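Local atomic coordinates of sp1 protein (Swine acute diarrhea syndrome coronavirus, PDB entry 6LPA), a protein that is a coronavirus non-structural protein 1 (nsp1) of alphacoronavirus type, probably acting in infected cells on host proliferation and helping the virus evade immunity. Residues G38-Q50 and R81-S94. Numbering follows the deposited sequence.
Sequences GFKDCRFVAFGLQ and RPRCLRGWLIPSNS
Strands 42-46 and 85-91 are antiparallel neighbours in the six-stranded beta barrel known for coronavirus nsp1. Arg-43 with Ile-90 and Val-45 with Trp-88 are the hydrogen-bonded pairs, Val-45 N reaching Trp-88 O at 2.8 Å. At its two ends the ladder is closed by hydrogen bonds from Ser-92 N to Asp-41 O and from Phe-47 N to Arg-86 O.

The guanidinium of Arg-43 locks into the turn after strand 85-91. NE points nearly straight at Ser-94 O (2.7 Å, 175°) in the guanidinium plane, while Ser-92 O sits 3.3 Å above the same plane, over its centre. NH1 turns back to Lys-40 O and Cys-42 O, so bonds on two sides fix the rotation of the group. Ser-92 OG accepts from Ser-94 N, an ST turn that shapes the loop Arg-43 grips, and is also hydrogen-bonded to Ser-17 O.

At the opposite end Trp-88 presents its ring edge to Gln-50 OE1, which lies 3.4 Å from CH2 in the ring plane and is itself held by Gly-48 N. With Phe-47 CG opposite the backbone N (chi1 179°), CD1 comes to 3.7 Å from Trp-88 CH2. Arg-81 NE lies at the Phe-47 ring edge beside CE1 (3.5 Å), its guanidinium nearly perpendicular to the ring and NH1 hydrogen-bonded to Phe-78 O. On the Phe-44 and Leu-89 face, Leu-89 CD1 lies over the Phe-39 ring, a CH-pi contact 4.1 Å from the centroid.

Strand 61-66 flanks 85-91 on its other side, with a classic bulge where Arg-86 and Gly-87 both face Leu-65. Helix 33-36 packs against Phe-39 and Cys-42, and Phe-44 makes backbone hydrogen bonds with Ala-9 and Ala-11 of strand 6-11, the seam that shuts the barrel.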
# COMPACT_ATOMS: atom_id res chain seq x y z
N GLY A 38 20.27 5.09 2.04
CA GLY A 38 19.74 6.42 2.27
C GLY A 38 18.79 6.95 1.22
O GLY A 38 18.55 8.16 1.17
N PHE A 39 18.22 6.08 0.38
CA PHE A 39 17.29 6.49 -0.69
C PHE A 39 17.97 7.39 -1.72
O PHE A 39 17.29 8.18 -2.39
CB PHE A 39 16.04 7.17 -0.14
CG PHE A 39 15.19 6.27 0.73
CD1 PHE A 39 14.34 5.32 0.17
CD2 PHE A 39 15.26 6.36 2.11
CE1 PHE A 39 13.57 4.50 0.96
CE2 PHE A 39 14.50 5.53 2.91
CZ PHE A 39 13.66 4.60 2.33
N LYS A 40 19.29 7.28 -1.88
CA LYS A 40 19.98 8.14 -2.84
C LYS A 40 19.55 7.86 -4.28
O LYS A 40 19.67 8.75 -5.13
CB LYS A 40 21.49 7.99 -2.71
CG LYS A 40 22.32 9.14 -3.28
CD LYS A 40 23.75 9.09 -2.75
CE LYS A 40 24.70 9.99 -3.53
NZ LYS A 40 25.08 11.17 -2.72
N ASP A 41 19.06 6.66 -4.58
CA ASP A 41 18.58 6.35 -5.93
C ASP A 41 17.14 6.81 -6.17
O ASP A 41 16.58 6.52 -7.23
CB ASP A 41 18.69 4.84 -6.20
CG ASP A 41 17.86 4.00 -5.22
OD1 ASP A 41 17.48 4.52 -4.16
OD2 ASP A 41 17.60 2.82 -5.52
N CYS A 42 16.55 7.53 -5.22
CA CYS A 42 15.14 7.87 -5.21
C CYS A 42 14.98 9.39 -5.13
O CYS A 42 15.84 10.09 -4.58
CB CYS A 42 14.46 7.20 -4.00
SG CYS A 42 14.08 5.48 -4.21
N ARG A 43 13.85 9.91 -5.65
CA ARG A 43 13.51 11.32 -5.58
C ARG A 43 12.19 11.50 -4.85
O ARG A 43 11.25 10.72 -5.05
CB ARG A 43 13.41 11.98 -6.97
CG ARG A 43 14.72 11.95 -7.76
CD ARG A 43 15.85 12.83 -7.13
NE ARG A 43 17.08 12.68 -7.91
CZ ARG A 43 18.03 11.77 -7.65
NH1 ARG A 43 17.91 10.95 -6.62
NH2 ARG A 43 19.10 11.70 -8.42
N PHE A 44 12.12 12.51 -3.99
CA PHE A 44 10.87 12.82 -3.32
C PHE A 44 9.99 13.68 -4.23
O PHE A 44 10.42 14.73 -4.70
CB PHE A 44 11.09 13.55 -2.00
CG PHE A 44 9.81 14.00 -1.34
CD1 PHE A 44 9.12 13.15 -0.49
CD2 PHE A 44 9.29 15.26 -1.59
CE1 PHE A 44 7.94 13.57 0.11
CE2 PHE A 44 8.12 15.68 -1.00
CZ PHE A 44 7.44 14.83 -0.15
N VAL A 45 8.75 13.26 -4.41
CA VAL A 45 7.81 13.94 -5.28
C VAL A 45 6.63 14.29 -4.40
O VAL A 45 5.96 13.39 -3.87
CB VAL A 45 7.41 13.07 -6.47
CG1 VAL A 45 6.51 13.84 -7.45
CG2 VAL A 45 8.66 12.52 -7.15
N ALA A 46 6.39 15.58 -4.22
CA ALA A 46 5.29 16.02 -3.38
C ALA A 46 3.95 15.62 -3.99
O ALA A 46 3.80 15.53 -5.22
CB ALA A 46 5.34 17.54 -3.19
N PHE A 47 2.97 15.38 -3.13
CA PHE A 47 1.62 15.16 -3.63
C PHE A 47 1.13 16.45 -4.29
O PHE A 47 1.27 17.54 -3.73
CB PHE A 47 0.67 14.76 -2.51
CG PHE A 47 -0.75 14.56 -3.00
CD1 PHE A 47 -1.13 13.36 -3.59
CD2 PHE A 47 -1.68 15.60 -2.94
CE1 PHE A 47 -2.41 13.17 -4.08
CE2 PHE A 47 -2.97 15.41 -3.39
CZ PHE A 47 -3.34 14.18 -3.99
N GLY A 48 0.53 16.31 -5.47
CA GLY A 48 0.19 17.43 -6.31
C GLY A 48 1.08 17.56 -7.52
O GLY A 48 0.68 18.21 -8.49
N LEU A 49 2.26 16.93 -7.49
CA LEU A 49 3.21 16.97 -8.59
C LEU A 49 3.33 15.63 -9.30
O LEU A 49 4.25 15.44 -10.09
CB LEU A 49 4.58 17.43 -8.10
CG LEU A 49 4.60 18.68 -7.22
CD1 LEU A 49 6.04 19.11 -6.93
CD2 LEU A 49 3.83 19.79 -7.85
N GLN A 50 2.41 14.69 -9.07
CA GLN A 50 2.54 13.40 -9.73
C GLN A 50 2.46 13.54 -11.24
O GLN A 50 2.96 12.66 -11.96
CB GLN A 50 1.46 12.41 -9.25
CG GLN A 50 0.03 12.88 -9.45
CD GLN A 50 -0.49 13.62 -8.24
OE1 GLN A 50 0.30 14.11 -7.43
NE2 GLN A 50 -1.81 13.69 -8.10
N ARG A 81 -4.41 6.53 -2.69
CA ARG A 81 -4.75 7.85 -2.17
C ARG A 81 -5.29 7.76 -0.74
O ARG A 81 -6.49 7.95 -0.50
CB ARG A 81 -5.77 8.54 -3.08
CG ARG A 81 -5.26 8.89 -4.46
CD ARG A 81 -4.32 10.09 -4.40
NE ARG A 81 -3.82 10.45 -5.73
CZ ARG A 81 -2.84 9.81 -6.36
NH1 ARG A 81 -2.24 8.77 -5.79
NH2 ARG A 81 -2.46 10.22 -7.55
N PRO A 82 -4.42 7.53 0.24
CA PRO A 82 -4.84 7.69 1.64
C PRO A 82 -4.87 9.16 2.01
O PRO A 82 -4.25 10.02 1.37
CB PRO A 82 -3.76 6.95 2.42
CG PRO A 82 -2.54 7.18 1.61
CD PRO A 82 -2.99 7.19 0.15
N ARG A 83 -5.62 9.45 3.07
CA ARG A 83 -5.61 10.80 3.61
C ARG A 83 -4.21 11.13 4.13
O ARG A 83 -3.45 10.24 4.54
CB ARG A 83 -6.64 10.95 4.73
CG ARG A 83 -8.03 10.44 4.37
CD ARG A 83 -8.75 9.91 5.62
NE ARG A 83 -10.11 9.43 5.37
CZ ARG A 83 -10.50 8.16 5.49
NH1 ARG A 83 -9.63 7.22 5.83
NH2 ARG A 83 -11.77 7.83 5.26
N CYS A 84 -3.86 12.40 4.07
CA CYS A 84 -2.57 12.87 4.57
C CYS A 84 -1.40 12.35 3.74
O CYS A 84 -0.25 12.41 4.19
CB CYS A 84 -2.36 12.49 6.04
SG CYS A 84 -3.67 13.10 7.12
N LEU A 85 -1.66 11.82 2.55
CA LEU A 85 -0.56 11.48 1.65
C LEU A 85 0.20 12.76 1.30
O LEU A 85 -0.38 13.71 0.78
CB LEU A 85 -1.09 10.80 0.39
CG LEU A 85 -0.04 10.50 -0.69
CD1 LEU A 85 1.06 9.58 -0.13
CD2 LEU A 85 -0.69 9.86 -1.91
N ARG A 86 1.49 12.79 1.61
CA ARG A 86 2.29 13.98 1.36
C ARG A 86 3.20 13.87 0.15
O ARG A 86 3.67 14.89 -0.36
CB ARG A 86 3.16 14.30 2.59
CG ARG A 86 2.36 14.49 3.85
CD ARG A 86 1.29 15.57 3.62
NE ARG A 86 0.44 15.68 4.79
CZ ARG A 86 -0.68 16.39 4.86
NH1 ARG A 86 -1.13 17.08 3.81
NH2 ARG A 86 -1.36 16.40 6.01
N GLY A 87 3.46 12.66 -0.32
CA GLY A 87 4.33 12.51 -1.46
C GLY A 87 4.92 11.12 -1.49
O GLY A 87 4.54 10.25 -0.71
N TRP A 88 5.85 10.93 -2.42
CA TRP A 88 6.45 9.62 -2.65
C TRP A 88 7.95 9.75 -2.81
O TRP A 88 8.47 10.80 -3.19
CB TRP A 88 5.89 8.94 -3.90
CG TRP A 88 4.40 8.92 -4.04
CD1 TRP A 88 3.56 7.89 -3.70
CD2 TRP A 88 3.57 9.95 -4.59
NE1 TRP A 88 2.25 8.23 -4.01
CE2 TRP A 88 2.23 9.49 -4.55
CE3 TRP A 88 3.82 11.23 -5.11
CZ2 TRP A 88 1.15 10.27 -5.00
CZ3 TRP A 88 2.74 12.01 -5.56
CH2 TRP A 88 1.42 11.51 -5.51
N LEU A 89 8.65 8.65 -2.54
CA LEU A 89 10.03 8.46 -2.95
C LEU A 89 10.01 7.45 -4.08
O LEU A 89 9.50 6.33 -3.90
CB LEU A 89 10.91 7.98 -1.80
CG LEU A 89 11.40 9.03 -0.80
CD1 LEU A 89 11.78 8.35 0.51
CD2 LEU A 89 12.59 9.78 -1.41
N ILE A 90 10.54 7.84 -5.23
CA ILE A 90 10.44 7.07 -6.46
C ILE A 90 11.81 6.98 -7.10
O ILE A 90 12.49 8.02 -7.26
CB ILE A 90 9.44 7.71 -7.45
CG1 ILE A 90 8.17 8.18 -6.72
CG2 ILE A 90 9.13 6.74 -8.58
CD1 ILE A 90 7.21 9.01 -7.59
N PRO A 91 12.25 5.80 -7.52
CA PRO A 91 13.54 5.69 -8.22
C PRO A 91 13.57 6.62 -9.42
O PRO A 91 12.69 6.56 -10.29
CB PRO A 91 13.61 4.21 -8.61
CG PRO A 91 12.76 3.51 -7.58
CD PRO A 91 11.61 4.48 -7.32
N SER A 92 14.55 7.51 -9.43
CA SER A 92 14.68 8.52 -10.47
C SER A 92 16.06 9.15 -10.39
O SER A 92 16.62 9.30 -9.30
CB SER A 92 13.60 9.60 -10.33
OG SER A 92 13.86 10.65 -11.24
N ASN A 93 16.59 9.53 -11.55
CA ASN A 93 17.82 10.29 -11.66
C ASN A 93 17.58 11.78 -11.94
O ASN A 93 18.47 12.44 -12.49
CB ASN A 93 18.72 9.67 -12.74
CG ASN A 93 19.30 8.32 -12.32
OD1 ASN A 93 19.71 8.14 -11.17
ND2 ASN A 93 19.30 7.36 -13.24
N SER A 94 16.41 12.32 -11.60
CA SER A 94 16.14 13.72 -11.91
C SER A 94 17.04 14.66 -11.10
O SER A 94 17.61 14.29 -10.07
CB SER A 94 14.68 14.07 -11.62
OG SER A 94 14.52 14.35 -10.25
O HOH W 1 18.49 6.43 -9.74